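Local coordinates for chorismate mutase (Paraburkholderia phymatum, PDB 5TS9), which probably catalyses the rearrangement of chorismate to prephenate, as an all-helical type II chorismate mutase, at residues D24-A29 against K82-A87; A50-N55 against D76-N81; A139-A144 against A167-K172; R20-R25 against I71-D76; S35-G40 against T101-L106. All blocks are in the same frame, centred on the assembly; numbering follows the deposited sequence.

Interaction 1 of 5, residues D24-A29 against K82-A87; sequences DRLNTA and KEVQYA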
# COMPACT_ATOMS: atom_id res chain seq x y z
N ASP A 24 -12.07 1.86 -10.70
CA ASP A 24 -13.10 0.83 -10.68
C ASP A 24 -12.54 -0.48 -10.12
O ASP A 24 -13.23 -1.19 -9.36
CB ASP A 24 -13.65 0.60 -12.09
CG ASP A 24 -14.37 1.82 -12.65
OD1 ASP A 24 -14.87 2.66 -11.86
OD2 ASP A 24 -14.43 1.94 -13.88
N ARG A 25 -11.30 -0.82 -10.46
CA ARG A 25 -10.70 -2.03 -9.92
C ARG A 25 -10.48 -1.90 -8.43
O ARG A 25 -10.77 -2.83 -7.66
CB ARG A 25 -9.37 -2.33 -10.62
CG ARG A 25 -8.89 -3.78 -10.40
CD ARG A 25 -7.46 -4.00 -10.84
NE ARG A 25 -7.17 -5.44 -10.85
CZ ARG A 25 -6.92 -6.16 -9.76
NH1 ARG A 25 -6.87 -5.58 -8.57
NH2 ARG A 25 -6.70 -7.47 -9.86
N LEU A 26 -9.99 -0.74 -8.00
CA LEU A 26 -9.77 -0.49 -6.59
C LEU A 26 -11.06 -0.69 -5.79
O LEU A 26 -11.03 -1.23 -4.69
CB LEU A 26 -9.22 0.92 -6.40
CG LEU A 26 -8.77 1.31 -4.99
CD1 LEU A 26 -7.63 0.38 -4.48
CD2 LEU A 26 -8.32 2.77 -5.01
N ASN A 27 -12.20 -0.28 -6.35
CA ASN A 27 -13.44 -0.30 -5.59
C ASN A 27 -13.94 -1.71 -5.30
O ASN A 27 -14.78 -1.87 -4.41
CB ASN A 27 -14.52 0.50 -6.33
CG ASN A 27 -14.43 2.00 -6.05
OD1 ASN A 27 -14.12 2.43 -4.93
ND2 ASN A 27 -14.69 2.81 -7.07
N THR A 28 -13.49 -2.74 -6.03
CA THR A 28 -13.82 -4.11 -5.63
C THR A 28 -13.26 -4.45 -4.25
O THR A 28 -13.77 -5.37 -3.61
CB THR A 28 -13.29 -5.13 -6.63
OG1 THR A 28 -11.85 -5.09 -6.64
CG2 THR A 28 -13.84 -4.88 -8.03
N ALA A 29 -12.22 -3.75 -3.78
CA ALA A 29 -11.67 -4.00 -2.44
C ALA A 29 -12.75 -3.91 -1.36
O ALA A 29 -12.72 -4.67 -0.38
CB ALA A 29 -10.55 -3.01 -2.14
N LYS A 82 -5.06 -4.38 -1.56
CA LYS A 82 -4.82 -4.82 -0.19
C LYS A 82 -4.76 -3.63 0.78
O LYS A 82 -5.24 -3.74 1.91
CB LYS A 82 -3.53 -5.65 -0.11
CG LYS A 82 -3.58 -6.89 -1.02
CD LYS A 82 -2.41 -7.85 -0.78
CE LYS A 82 -1.11 -7.22 -1.23
NZ LYS A 82 0.03 -8.21 -1.04
N GLU A 83 -4.18 -2.50 0.37
CA GLU A 83 -4.17 -1.30 1.22
C GLU A 83 -5.57 -0.95 1.70
O GLU A 83 -5.79 -0.67 2.89
CB GLU A 83 -3.57 -0.13 0.43
CG GLU A 83 -3.64 1.20 1.14
CD GLU A 83 -2.90 2.32 0.40
OE1 GLU A 83 -2.81 3.44 0.93
OE2 GLU A 83 -2.40 2.09 -0.73
N VAL A 84 -6.53 -0.96 0.78
CA VAL A 84 -7.90 -0.66 1.16
C VAL A 84 -8.45 -1.76 2.06
O VAL A 84 -9.04 -1.49 3.11
CB VAL A 84 -8.77 -0.47 -0.10
CG1 VAL A 84 -10.25 -0.33 0.27
CG2 VAL A 84 -8.31 0.77 -0.86
N GLN A 85 -8.24 -3.03 1.68
CA GLN A 85 -8.81 -4.13 2.46
C GLN A 85 -8.30 -4.12 3.90
O GLN A 85 -9.08 -4.28 4.84
CB GLN A 85 -8.49 -5.48 1.81
CG GLN A 85 -9.14 -5.73 0.47
CD GLN A 85 -8.73 -7.08 -0.10
OE1 GLN A 85 -8.77 -8.09 0.61
NE2 GLN A 85 -8.35 -7.10 -1.38
N TYR A 86 -6.99 -3.97 4.09
CA TYR A 86 -6.46 -4.00 5.45
C TYR A 86 -7.04 -2.85 6.28
O TYR A 86 -7.34 -3.02 7.47
CB TYR A 86 -4.94 -3.91 5.45
CG TYR A 86 -4.20 -5.18 5.14
CD1 TYR A 86 -4.37 -6.33 5.92
CD2 TYR A 86 -3.28 -5.23 4.09
CE1 TYR A 86 -3.66 -7.50 5.65
CE2 TYR A 86 -2.58 -6.39 3.80
CZ TYR A 86 -2.77 -7.53 4.59
OH TYR A 86 -2.09 -8.69 4.29
N ALA A 87 -7.16 -1.67 5.68
CA ALA A 87 -7.64 -0.50 6.42
C ALA A 87 -9.11 -0.65 6.78
O ALA A 87 -9.52 -0.35 7.92
CB ALA A 87 -7.42 0.78 5.61

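Interaction 2 of 5, residues A50-N55 against D76-N81; sequences AQVIAN and DQVEAN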
# COMPACT_ATOMS: atom_id res chain seq x y z
N ALA A 50 -0.09 -14.38 -7.15
CA ALA A 50 0.93 -14.63 -8.16
C ALA A 50 0.28 -15.02 -9.49
O ALA A 50 0.79 -14.63 -10.56
CB ALA A 50 1.90 -15.70 -7.67
N GLN A 51 -0.85 -15.72 -9.43
CA GLN A 51 -1.58 -16.08 -10.64
C GLN A 51 -2.23 -14.86 -11.28
O GLN A 51 -2.27 -14.75 -12.51
CB GLN A 51 -2.63 -17.14 -10.32
CG GLN A 51 -3.17 -17.81 -11.56
CD GLN A 51 -2.09 -18.58 -12.28
OE1 GLN A 51 -1.56 -19.56 -11.76
NE2 GLN A 51 -1.74 -18.13 -13.48
N VAL A 52 -2.76 -13.95 -10.45
CA VAL A 52 -3.27 -12.68 -10.95
C VAL A 52 -2.19 -11.96 -11.74
O VAL A 52 -2.42 -11.47 -12.85
CB VAL A 52 -3.76 -11.80 -9.78
CG1 VAL A 52 -4.08 -10.40 -10.28
CG2 VAL A 52 -4.97 -12.44 -9.10
N ILE A 53 -0.99 -11.87 -11.17
CA ILE A 53 0.05 -11.10 -11.83
C ILE A 53 0.57 -11.84 -13.07
O ILE A 53 0.82 -11.22 -14.11
CB ILE A 53 1.16 -10.76 -10.82
CG1 ILE A 53 0.62 -9.70 -9.84
CG2 ILE A 53 2.41 -10.21 -11.52
CD1 ILE A 53 1.32 -9.70 -8.48
N ALA A 54 0.67 -13.16 -13.00
CA ALA A 54 1.12 -13.94 -14.16
C ALA A 54 0.12 -13.86 -15.32
O ALA A 54 0.53 -13.81 -16.49
CB ALA A 54 1.37 -15.39 -13.76
N ASN A 55 -1.18 -13.87 -15.01
CA ASN A 55 -2.19 -13.69 -16.05
C ASN A 55 -1.99 -12.37 -16.78
O ASN A 55 -2.05 -12.31 -18.02
CB ASN A 55 -3.59 -13.76 -15.43
CG ASN A 55 -3.97 -15.18 -15.00
OD1 ASN A 55 -3.24 -16.13 -15.27
ND2 ASN A 55 -5.11 -15.31 -14.34
N ASP A 76 1.16 -3.30 -8.69
CA ASP A 76 0.66 -2.07 -8.08
C ASP A 76 -0.84 -2.15 -7.81
O ASP A 76 -1.30 -1.67 -6.77
CB ASP A 76 0.99 -0.87 -8.98
CG ASP A 76 2.49 -0.53 -8.97
OD1 ASP A 76 3.19 -0.92 -7.98
OD2 ASP A 76 2.95 0.13 -9.92
N GLN A 77 -1.61 -2.73 -8.74
CA GLN A 77 -3.05 -2.85 -8.54
C GLN A 77 -3.38 -3.73 -7.35
O GLN A 77 -4.31 -3.43 -6.59
CB GLN A 77 -3.74 -3.44 -9.77
CG GLN A 77 -3.59 -2.66 -11.07
CD GLN A 77 -3.72 -1.17 -10.89
OE1 GLN A 77 -4.82 -0.64 -10.68
NE2 GLN A 77 -2.60 -0.45 -11.02
N VAL A 78 -2.67 -4.85 -7.19
CA VAL A 78 -3.04 -5.74 -6.09
C VAL A 78 -2.60 -5.14 -4.75
O VAL A 78 -3.31 -5.28 -3.76
CB VAL A 78 -2.50 -7.16 -6.30
CG1 VAL A 78 -3.07 -7.75 -7.58
CG2 VAL A 78 -1.00 -7.16 -6.36
N GLU A 79 -1.48 -4.42 -4.70
CA GLU A 79 -1.07 -3.77 -3.45
C GLU A 79 -2.02 -2.65 -3.06
O GLU A 79 -2.31 -2.45 -1.88
CB GLU A 79 0.36 -3.23 -3.56
CG GLU A 79 1.42 -4.29 -3.73
CD GLU A 79 1.50 -5.22 -2.53
OE1 GLU A 79 1.32 -4.74 -1.39
OE2 GLU A 79 1.74 -6.42 -2.73
N ALA A 80 -2.51 -1.87 -4.04
CA ALA A 80 -3.46 -0.83 -3.68
C ALA A 80 -4.75 -1.45 -3.15
O ALA A 80 -5.35 -0.96 -2.19
CB ALA A 80 -3.76 0.06 -4.89
N ASN A 81 -5.16 -2.56 -3.75
CA ASN A 81 -6.37 -3.25 -3.30
C ASN A 81 -6.21 -3.77 -1.87
O ASN A 81 -7.10 -3.60 -1.04
CB ASN A 81 -6.69 -4.38 -4.28
CG ASN A 81 -8.18 -4.59 -4.46
OD1 ASN A 81 -8.82 -5.27 -3.65
ND2 ASN A 81 -8.75 -4.01 -5.50

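Interaction 3 of 5, residues A139-A144 against A167-K172; sequences ALVASA and ARICVK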
# COMPACT_ATOMS: atom_id res chain seq x y z
N ALA A 139 2.80 15.00 -12.86
CA ALA A 139 1.78 16.01 -12.58
C ALA A 139 0.44 15.64 -13.21
O ALA A 139 -0.61 15.81 -12.59
CB ALA A 139 2.25 17.38 -13.09
N LEU A 140 0.46 15.15 -14.46
CA LEU A 140 -0.78 14.84 -15.15
C LEU A 140 -1.51 13.69 -14.46
O LEU A 140 -2.72 13.78 -14.18
CB LEU A 140 -0.48 14.50 -16.61
CG LEU A 140 0.17 15.66 -17.40
CD1 LEU A 140 0.66 15.22 -18.77
CD2 LEU A 140 -0.82 16.80 -17.52
N VAL A 141 -0.77 12.63 -14.13
CA VAL A 141 -1.35 11.49 -13.43
C VAL A 141 -1.92 11.92 -12.09
O VAL A 141 -3.07 11.60 -11.75
CB VAL A 141 -0.30 10.37 -13.31
CG1 VAL A 141 -0.77 9.27 -12.39
CG2 VAL A 141 -0.01 9.80 -14.70
N ALA A 142 -1.15 12.70 -11.31
CA ALA A 142 -1.67 13.19 -10.03
C ALA A 142 -2.95 14.00 -10.22
O ALA A 142 -3.89 13.87 -9.43
CB ALA A 142 -0.61 14.03 -9.29
N SER A 143 -3.00 14.83 -11.26
CA SER A 143 -4.22 15.59 -11.53
C SER A 143 -5.38 14.68 -11.90
O SER A 143 -6.50 14.87 -11.43
CB SER A 143 -3.98 16.63 -12.63
OG SER A 143 -3.17 17.68 -12.15
N ALA A 144 -5.11 13.66 -12.73
CA ALA A 144 -6.15 12.71 -13.12
C ALA A 144 -6.71 11.97 -11.92
O ALA A 144 -7.92 11.71 -11.84
CB ALA A 144 -5.57 11.70 -14.13
N ALA A 167 1.05 4.24 -9.51
CA ALA A 167 2.46 4.47 -9.21
C ALA A 167 3.38 4.40 -10.42
O ALA A 167 4.34 5.18 -10.54
CB ALA A 167 2.91 3.44 -8.16
N ARG A 168 3.17 3.44 -11.32
CA ARG A 168 4.13 3.26 -12.41
C ARG A 168 3.47 3.37 -13.79
O ARG A 168 3.91 2.75 -14.76
CB ARG A 168 4.87 1.94 -12.24
CG ARG A 168 5.58 1.89 -10.89
CD ARG A 168 6.48 0.70 -10.72
NE ARG A 168 5.74 -0.43 -10.20
CZ ARG A 168 6.28 -1.57 -9.80
NH1 ARG A 168 7.60 -1.75 -9.88
NH2 ARG A 168 5.51 -2.53 -9.33
N ILE A 169 2.41 4.17 -13.89
CA ILE A 169 1.97 4.62 -15.21
C ILE A 169 3.10 5.39 -15.89
O ILE A 169 3.49 5.11 -17.04
CB ILE A 169 0.71 5.49 -15.08
CG1 ILE A 169 -0.47 4.65 -14.61
CG2 ILE A 169 0.41 6.19 -16.40
CD1 ILE A 169 -1.72 5.49 -14.36
N CYS A 170 3.64 6.38 -15.20
CA CYS A 170 4.76 7.15 -15.72
C CYS A 170 6.02 6.31 -15.72
O CYS A 170 6.33 5.65 -14.72
CB CYS A 170 4.99 8.39 -14.87
SG CYS A 170 3.60 9.50 -14.88
N VAL A 171 6.76 6.34 -16.82
CA VAL A 171 8.03 5.62 -16.92
C VAL A 171 9.06 6.57 -17.52
O VAL A 171 8.76 7.32 -18.45
CB VAL A 171 7.90 4.34 -17.77
CG1 VAL A 171 7.07 3.30 -17.01
CG2 VAL A 171 7.25 4.64 -19.09
N LYS A 172 10.27 6.55 -16.96
CA LYS A 172 11.34 7.46 -17.37
C LYS A 172 11.64 7.37 -18.87
O LYS A 172 11.65 6.28 -19.44
CB LYS A 172 12.61 7.18 -16.57

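Interaction 4 of 5, residues R20-R25 against I71-D76; sequences RSMADR and INIFSD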
# COMPACT_ATOMS: atom_id res chain seq x y z
N ARG A 20 -9.53 6.06 -14.25
CA ARG A 20 -10.88 5.62 -13.94
C ARG A 20 -10.95 4.09 -13.86
O ARG A 20 -11.57 3.54 -12.95
CB ARG A 20 -11.83 6.18 -15.00
CG ARG A 20 -13.29 6.16 -14.63
CD ARG A 20 -14.08 6.85 -15.74
NE ARG A 20 -14.01 8.31 -15.69
CZ ARG A 20 -13.96 9.10 -16.76
NH1 ARG A 20 -13.93 8.57 -17.98
NH2 ARG A 20 -13.93 10.42 -16.62
N SER A 21 -10.32 3.39 -14.81
CA SER A 21 -10.37 1.93 -14.79
C SER A 21 -9.68 1.38 -13.54
O SER A 21 -10.19 0.44 -12.91
CB SER A 21 -9.76 1.36 -16.07
OG SER A 21 -8.43 1.83 -16.26
N MET A 22 -8.54 1.95 -13.16
CA MET A 22 -7.88 1.53 -11.93
C MET A 22 -8.75 1.84 -10.72
O MET A 22 -8.81 1.04 -9.77
CB MET A 22 -6.52 2.22 -11.79
CG MET A 22 -5.50 1.79 -12.84
SD MET A 22 -3.89 2.60 -12.56
CE MET A 22 -2.90 1.81 -13.85
N ALA A 23 -9.45 2.99 -10.74
CA ALA A 23 -10.37 3.30 -9.64
C ALA A 23 -11.51 2.29 -9.56
O ALA A 23 -11.90 1.89 -8.45
CB ALA A 23 -10.91 4.72 -9.77
N ASP A 24 -12.07 1.86 -10.70
CA ASP A 24 -13.10 0.83 -10.68
C ASP A 24 -12.54 -0.48 -10.12
O ASP A 24 -13.23 -1.19 -9.36
CB ASP A 24 -13.65 0.60 -12.09
CG ASP A 24 -14.37 1.82 -12.65
OD1 ASP A 24 -14.87 2.66 -11.86
OD2 ASP A 24 -14.43 1.94 -13.88
N ARG A 25 -11.30 -0.82 -10.46
CA ARG A 25 -10.70 -2.03 -9.92
C ARG A 25 -10.48 -1.90 -8.43
O ARG A 25 -10.77 -2.83 -7.66
CB ARG A 25 -9.37 -2.33 -10.62
CG ARG A 25 -8.89 -3.78 -10.40
CD ARG A 25 -7.46 -4.00 -10.84
NE ARG A 25 -7.17 -5.44 -10.85
CZ ARG A 25 -6.92 -6.16 -9.76
NH1 ARG A 25 -6.87 -5.58 -8.57
NH2 ARG A 25 -6.70 -7.47 -9.86
N ILE A 71 3.44 -6.61 -15.36
CA ILE A 71 3.69 -7.12 -14.01
C ILE A 71 3.75 -5.98 -13.00
O ILE A 71 3.10 -6.03 -11.95
CB ILE A 71 4.98 -7.96 -13.97
CG1 ILE A 71 4.80 -9.24 -14.78
CG2 ILE A 71 5.42 -8.21 -12.51
CD1 ILE A 71 6.10 -9.93 -15.06
N ASN A 72 4.52 -4.94 -13.32
CA ASN A 72 4.62 -3.79 -12.42
C ASN A 72 3.26 -3.16 -12.18
O ASN A 72 2.92 -2.83 -11.03
CB ASN A 72 5.58 -2.75 -13.01
CG ASN A 72 7.03 -3.23 -13.02
OD1 ASN A 72 7.38 -4.20 -12.34
ND2 ASN A 72 7.87 -2.54 -13.77
N ILE A 73 2.50 -2.95 -13.26
CA ILE A 73 1.20 -2.29 -13.15
C ILE A 73 0.25 -3.12 -12.29
O ILE A 73 -0.46 -2.58 -11.43
CB ILE A 73 0.61 -2.04 -14.55
CG1 ILE A 73 1.40 -0.95 -15.31
CG2 ILE A 73 -0.89 -1.66 -14.44
CD1 ILE A 73 1.20 0.46 -14.76
N PHE A 74 0.20 -4.43 -12.52
CA PHE A 74 -0.77 -5.20 -11.78
C PHE A 74 -0.28 -5.57 -10.38
O PHE A 74 -1.12 -5.72 -9.48
CB PHE A 74 -1.21 -6.41 -12.60
CG PHE A 74 -2.23 -6.05 -13.65
CD1 PHE A 74 -1.83 -5.50 -14.86
CD2 PHE A 74 -3.59 -6.17 -13.39
CE1 PHE A 74 -2.76 -5.11 -15.82
CE2 PHE A 74 -4.53 -5.79 -14.33
CZ PHE A 74 -4.12 -5.26 -15.55
N SER A 75 1.03 -5.68 -10.16
CA SER A 75 1.51 -5.71 -8.77
C SER A 75 1.06 -4.46 -8.04
O SER A 75 0.57 -4.54 -6.91
CB SER A 75 3.03 -5.82 -8.70
OG SER A 75 3.53 -6.88 -9.50
N ASP A 76 1.16 -3.30 -8.69
CA ASP A 76 0.66 -2.07 -8.08
C ASP A 76 -0.84 -2.15 -7.81
O ASP A 76 -1.30 -1.67 -6.77
CB ASP A 76 0.99 -0.87 -8.98
CG ASP A 76 2.49 -0.53 -8.97
OD1 ASP A 76 3.19 -0.92 -7.98
OD2 ASP A 76 2.95 0.13 -9.92

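Interaction 5 of 5, residues S35-G40 against T101-L106; sequences SKWDTG and TPRQSL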
# COMPACT_ATOMS: atom_id res chain seq x y z
N SER A 35 -16.41 -9.79 2.25
CA SER A 35 -16.39 -11.24 2.19
C SER A 35 -15.39 -11.81 3.18
O SER A 35 -15.66 -12.82 3.84
CB SER A 35 -16.06 -11.70 0.78
OG SER A 35 -15.84 -13.10 0.76
N LYS A 36 -14.21 -11.20 3.28
CA LYS A 36 -13.20 -11.69 4.20
C LYS A 36 -13.58 -11.41 5.65
O LYS A 36 -13.22 -12.17 6.54
CB LYS A 36 -11.84 -11.09 3.86
CG LYS A 36 -11.28 -11.71 2.57
CD LYS A 36 -9.94 -11.13 2.19
CE LYS A 36 -9.41 -11.79 0.90
NZ LYS A 36 -8.39 -10.88 0.24
N TRP A 37 -14.34 -10.34 5.89
CA TRP A 37 -14.91 -10.10 7.21
C TRP A 37 -15.90 -11.21 7.59
O TRP A 37 -15.89 -11.69 8.73
CB TRP A 37 -15.59 -8.72 7.25
CG TRP A 37 -16.41 -8.44 8.51
CD1 TRP A 37 -17.73 -8.75 8.74
CD2 TRP A 37 -15.95 -7.78 9.70
NE1 TRP A 37 -18.11 -8.33 10.00
CE2 TRP A 37 -17.03 -7.73 10.61
CE3 TRP A 37 -14.71 -7.23 10.08
CZ2 TRP A 37 -16.92 -7.14 11.87
CZ3 TRP A 37 -14.61 -6.64 11.33
CH2 TRP A 37 -15.70 -6.61 12.22
N ASP A 38 -16.73 -11.64 6.64
CA ASP A 38 -17.69 -12.71 6.91
C ASP A 38 -16.99 -14.05 7.14
O ASP A 38 -17.33 -14.78 8.07
CB ASP A 38 -18.68 -12.83 5.75
CG ASP A 38 -19.57 -11.60 5.59
OD1 ASP A 38 -19.58 -10.74 6.50
OD2 ASP A 38 -20.26 -11.48 4.54
N THR A 39 -16.00 -14.39 6.31
CA THR A 39 -15.43 -15.74 6.32
C THR A 39 -14.19 -15.86 7.19
O THR A 39 -13.82 -16.98 7.55
CB THR A 39 -15.05 -16.18 4.90
OG1 THR A 39 -13.99 -15.35 4.42
CG2 THR A 39 -16.22 -16.07 3.96
N GLY A 40 -13.54 -14.75 7.53
CA GLY A 40 -12.30 -14.81 8.25
C GLY A 40 -11.09 -15.13 7.41
O GLY A 40 -10.00 -15.31 7.97
N THR A 101 -23.93 -3.62 3.80
CA THR A 101 -24.02 -3.69 2.35
C THR A 101 -24.24 -5.14 1.90
O THR A 101 -23.59 -6.06 2.41
CB THR A 101 -22.73 -3.15 1.73
OG1 THR A 101 -22.37 -1.93 2.39
CG2 THR A 101 -22.91 -2.90 0.25
N PRO A 102 -25.16 -5.38 0.96
CA PRO A 102 -25.30 -6.73 0.40
C PRO A 102 -24.01 -7.21 -0.24
O PRO A 102 -23.29 -6.46 -0.91
CB PRO A 102 -26.44 -6.58 -0.62
CG PRO A 102 -26.71 -5.08 -0.74
CD PRO A 102 -26.27 -4.49 0.55
N ARG A 103 -23.69 -8.48 0.01
CA ARG A 103 -22.46 -9.06 -0.50
C ARG A 103 -22.65 -9.53 -1.94
O ARG A 103 -23.68 -10.12 -2.28
CB ARG A 103 -22.02 -10.23 0.37
CG ARG A 103 -21.12 -9.86 1.54
CD ARG A 103 -21.79 -8.84 2.47
NE ARG A 103 -21.26 -8.95 3.82
CZ ARG A 103 -21.46 -8.06 4.79
NH1 ARG A 103 -22.19 -6.97 4.56
NH2 ARG A 103 -20.93 -8.25 5.98
N GLN A 104 -21.66 -9.27 -2.78
CA GLN A 104 -21.65 -9.73 -4.16
C GLN A 104 -20.76 -10.96 -4.26
O GLN A 104 -19.65 -10.96 -3.71
CB GLN A 104 -21.16 -8.62 -5.08
CG GLN A 104 -22.07 -7.37 -5.10
CD GLN A 104 -21.37 -6.15 -5.69
OE1 GLN A 104 -20.38 -6.27 -6.40
NE2 GLN A 104 -21.89 -4.96 -5.37
N SER A 105 -21.22 -12.00 -4.96
CA SER A 105 -20.45 -13.24 -5.06
C SER A 105 -19.04 -12.96 -5.59
O SER A 105 -18.87 -12.31 -6.62
CB SER A 105 -21.16 -14.21 -5.99
OG SER A 105 -20.27 -15.24 -6.38
N LEU A 106 -18.02 -13.46 -4.88
CA LEU A 106 -16.65 -13.24 -5.33
C LEU A 106 -16.40 -13.90 -6.68
O LEU A 106 -15.82 -13.30 -7.58
CB LEU A 106 -15.64 -13.75 -4.31
CG LEU A 106 -15.53 -13.07 -2.95
CD1 LEU A 106 -14.22 -13.46 -2.27
CD2 LEU A 106 -15.66 -11.55 -3.08

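Interaction 1 of 5, residues D24-A29 against K82-A87
Ala29 and Val84 are at the centre of a buried, apolar helix-to-helix contact between helix 16-39 and helix 67-95, within the range of the type II chorismate mutase family. The two short segments run in nearly the same direction: their axes approach to 8.7 Å with a signed crossing angle of -26°. The nearest backbone approach is at Ala29, whose CA lies 5.7 Å from Gln85 CA. Val84 points toward the opposing helix and divides its two methyl groups between two residues one turn apart. Its CG1 rests 3.6 Å from Ala29 CB, while CG2 lies 3.7 Å from Leu26 CD1. The division follows from the torsion of Val84 (chi1 173°), which sets CG1 opposite the backbone N and leaves CG2 beside that N. Leu26 starts off to one side, and its CD1 branch brings the side chain back to the valine. The aliphatic part of Gln85 packs beside Ala29, CG lying 3.8 Å from Ala29 O; its polar end serves other partners, OE1 taking a hydrogen bond from Lys36 and NE2 giving one to Asn81. One turn back, Arg25 O accepts from both Thr28 N and Thr28 OG1, the hydroxyl at 2.7 Å. Around the contact, Ala161 of helix 156-165 packs on Val84, Ile113 and Leu114 of helix 106-128 pack on Thr28, and the second subunit meets helix 67-95 at Glu83 and Ala87.

Interaction 2 of 5, residues A50-N55 against D76-N81
Ile53 and Val78 mark the nearest backbone approach of two helical segments, 50-55 on helix 46-59 and 76-81 on helix 67-95, with 8.4 Å between Ile53 CA and Val78 CA. At that spacing the gap is bridged by side chains alone, and just 98 Å² of surface is buried, both sides summed. Val78 points toward the other helix and touches two consecutive residues, one with each methyl. Its CG1 lies 3.9 Å from Val52 CG1, the two valines sliding past one another from opposite directions. Its CG2 lies 4.0 Å from Ile53 CD1. Val78 has chi1 -61°, which places CG2 between the backbone N and the carbonyl carbon; the residue is modelled in two conformations, so both distances describe one of them. Ile53 leaves its helix at an angle to the contact, and its extended CG1-CD1 arm carries the terminal methyl across. Gln51 NE2 donates to Asn55 OD1 one turn on at 3.1 Å, meeting the oxygen 41° above its carbonyl plane. The polar neighbours of Val78 bond away from this contact: Gln77 NE2 to Ala165 O and to Ile73 O of its own helix, and Glu79, in the conformer described, to Lys82 and to Arg164 of the second subunit. The contact is therefore apolar, held by van der Waals packing and burial of methyl groups, with no polar pair across the segments to fix their relative direction.

Interaction 3 of 5, residues A139-A144 against A167-K172
Val141 meets Ile169 and Cys170 through methyl groups and one sulfur; between the two segments no flat group meets another, and the ring of Phe15, from outside them, packs against both Val141 and Ile169. A single branch of Val141 does the touching. CG2 lies 3.6 Å from Cys170 SG and 4.0 Å from Ile169 CG2, so the valine methyl abuts two consecutive residues of the irregular segment 167-172. With chi1 170°, Val141 holds CG1 opposite the backbone N and CG2 beside it, on the side where the sulfur and the isoleucine methyl converge. The backbones stay well apart, Val141 CA to Ile169 CA being 7.8 Å. Cys170 has its sulfur beside its own backbone N (chi1 -63°), and that sulfur is bonded to Cys137, at the start of helix 137-151. Such a bond is consistent with the predicted signal sequence and export from the cytoplasm. The tail is also held by Arg132, which donates to Ile169 O and Arg168 O. This is the arrangement of a disulfide-tethered C-terminal tail laid on a helix: the covalent link joins the tail to the first residue of helix 137-151, and Val141, one turn further, packs on the cystine sulfur.

Interaction 4 of 5, residues R20-R25 against I71-D76
Met22 is the first residue along segment 20-25 to reach segment 71-76, and Arg25, almost one turn later, is the second. Both helices, 16-39 and 67-95, are widely spaced here, with Met22 CA 9.8 Å from Phe74 CA, so long side chains must bridge them. Met22 has CG beside its backbone N and opposite its carbonyl carbon (chi1 -66°) and then runs extended, which delivers CE to 4.1 Å from Ile73 CG2. The two side chains cross at about a right angle, the terminal CE of Met22 touching the CG2 branch methyl of Ile73. Gln77, Val166 and Ile169 also pack on the methionine. Arg25 points toward the partner helix and is extended through its first three torsions; the turn at chi4 (-78°) then swings the guanidinium out of line with the chain. Its NE comes to 4.4 Å from Phe74 CE2, an oblique approach that is neither a stack nor a bond. Leu114 and Leu117 of helix 106-128 lie against the same arginine. On helix 67-95, Ser75 OG donates to Ile71 O at 2.6 Å from 44° above the carbonyl plane, sharing this acceptor with Ser75 N. Asp76 pairs with Arg164 and Arg168, away from the contact. The chemistry is that of sparse apolar packing: 117 Å² is buried, both sides summed, through one methyl pair and one oblique arginine-ring approach, and the charged Arg25 makes no polar bond to the opposing segment.

Interaction 5 of 5, residues S35-G40 against T101-L106
Asp38 and Arg103 form a side-on, bidentate salt bridge that ties the C-terminal end of helix 16-39 to the loop leading into helix 106-128, at the protein surface. Arg103 NE donates to Asp38 OD2 at 2.8 Å and NH2 to Asp38 OD1 at 2.9 Å. The second bond is nearly straight (172°) and uses the syn lone pair of OD1. Carboxylate and guanidinium planes differ by 10°, so the groups meet edge on, almost coplanar. Bent at chi2 (58°), the chain of Arg103 turns its guanidinium to Asp38. Arg103 NH1 donates to Thr101 O at 2.7 Å, in the carbonyl plane, and also bonds Pro99 O. Bonds to all three nitrogens should restrict rotation of the guanidinium. Beside the bridge, Ser35 and Leu106 pack together, Ser35 OG lying 3.5 Å from Leu106 CD1 and Ser35 CB 3.9 Å from Leu106 CD2. Further out, Gln31 of helix 16-39 clasps the loop backbone through Pro102 O and Gln104 N. The helix itself closes at Gly40, the first residue to leave helical geometry, with positive phi, while Gly40 N still bonds Lys36 O at 2.8 Å. Helix 106-128 opens with Ser105 as its N-cap, the hydroxyl OG accepting from Gly108 N.

Interactions 1 and 4 join the same two helices, 16-39 and 67-95, at successive levels and are both buried, but the first is close and alanine-based whereas the second spans a wider gap with long side chains. Interaction 2 adds helix 46-59 to helix 67-95 and is only partly buried. Interaction 3 is also buried and apolar, but has a disulfide at one of its residues; the Asp76-Arg168 salt bridge connects its tail to interactions 2 and 4. Interaction 5, on the surface about 33 Å from interaction 3 between centres, is the one with polar bonds across its segments. Lys36 links it to interaction 1 through Gln85.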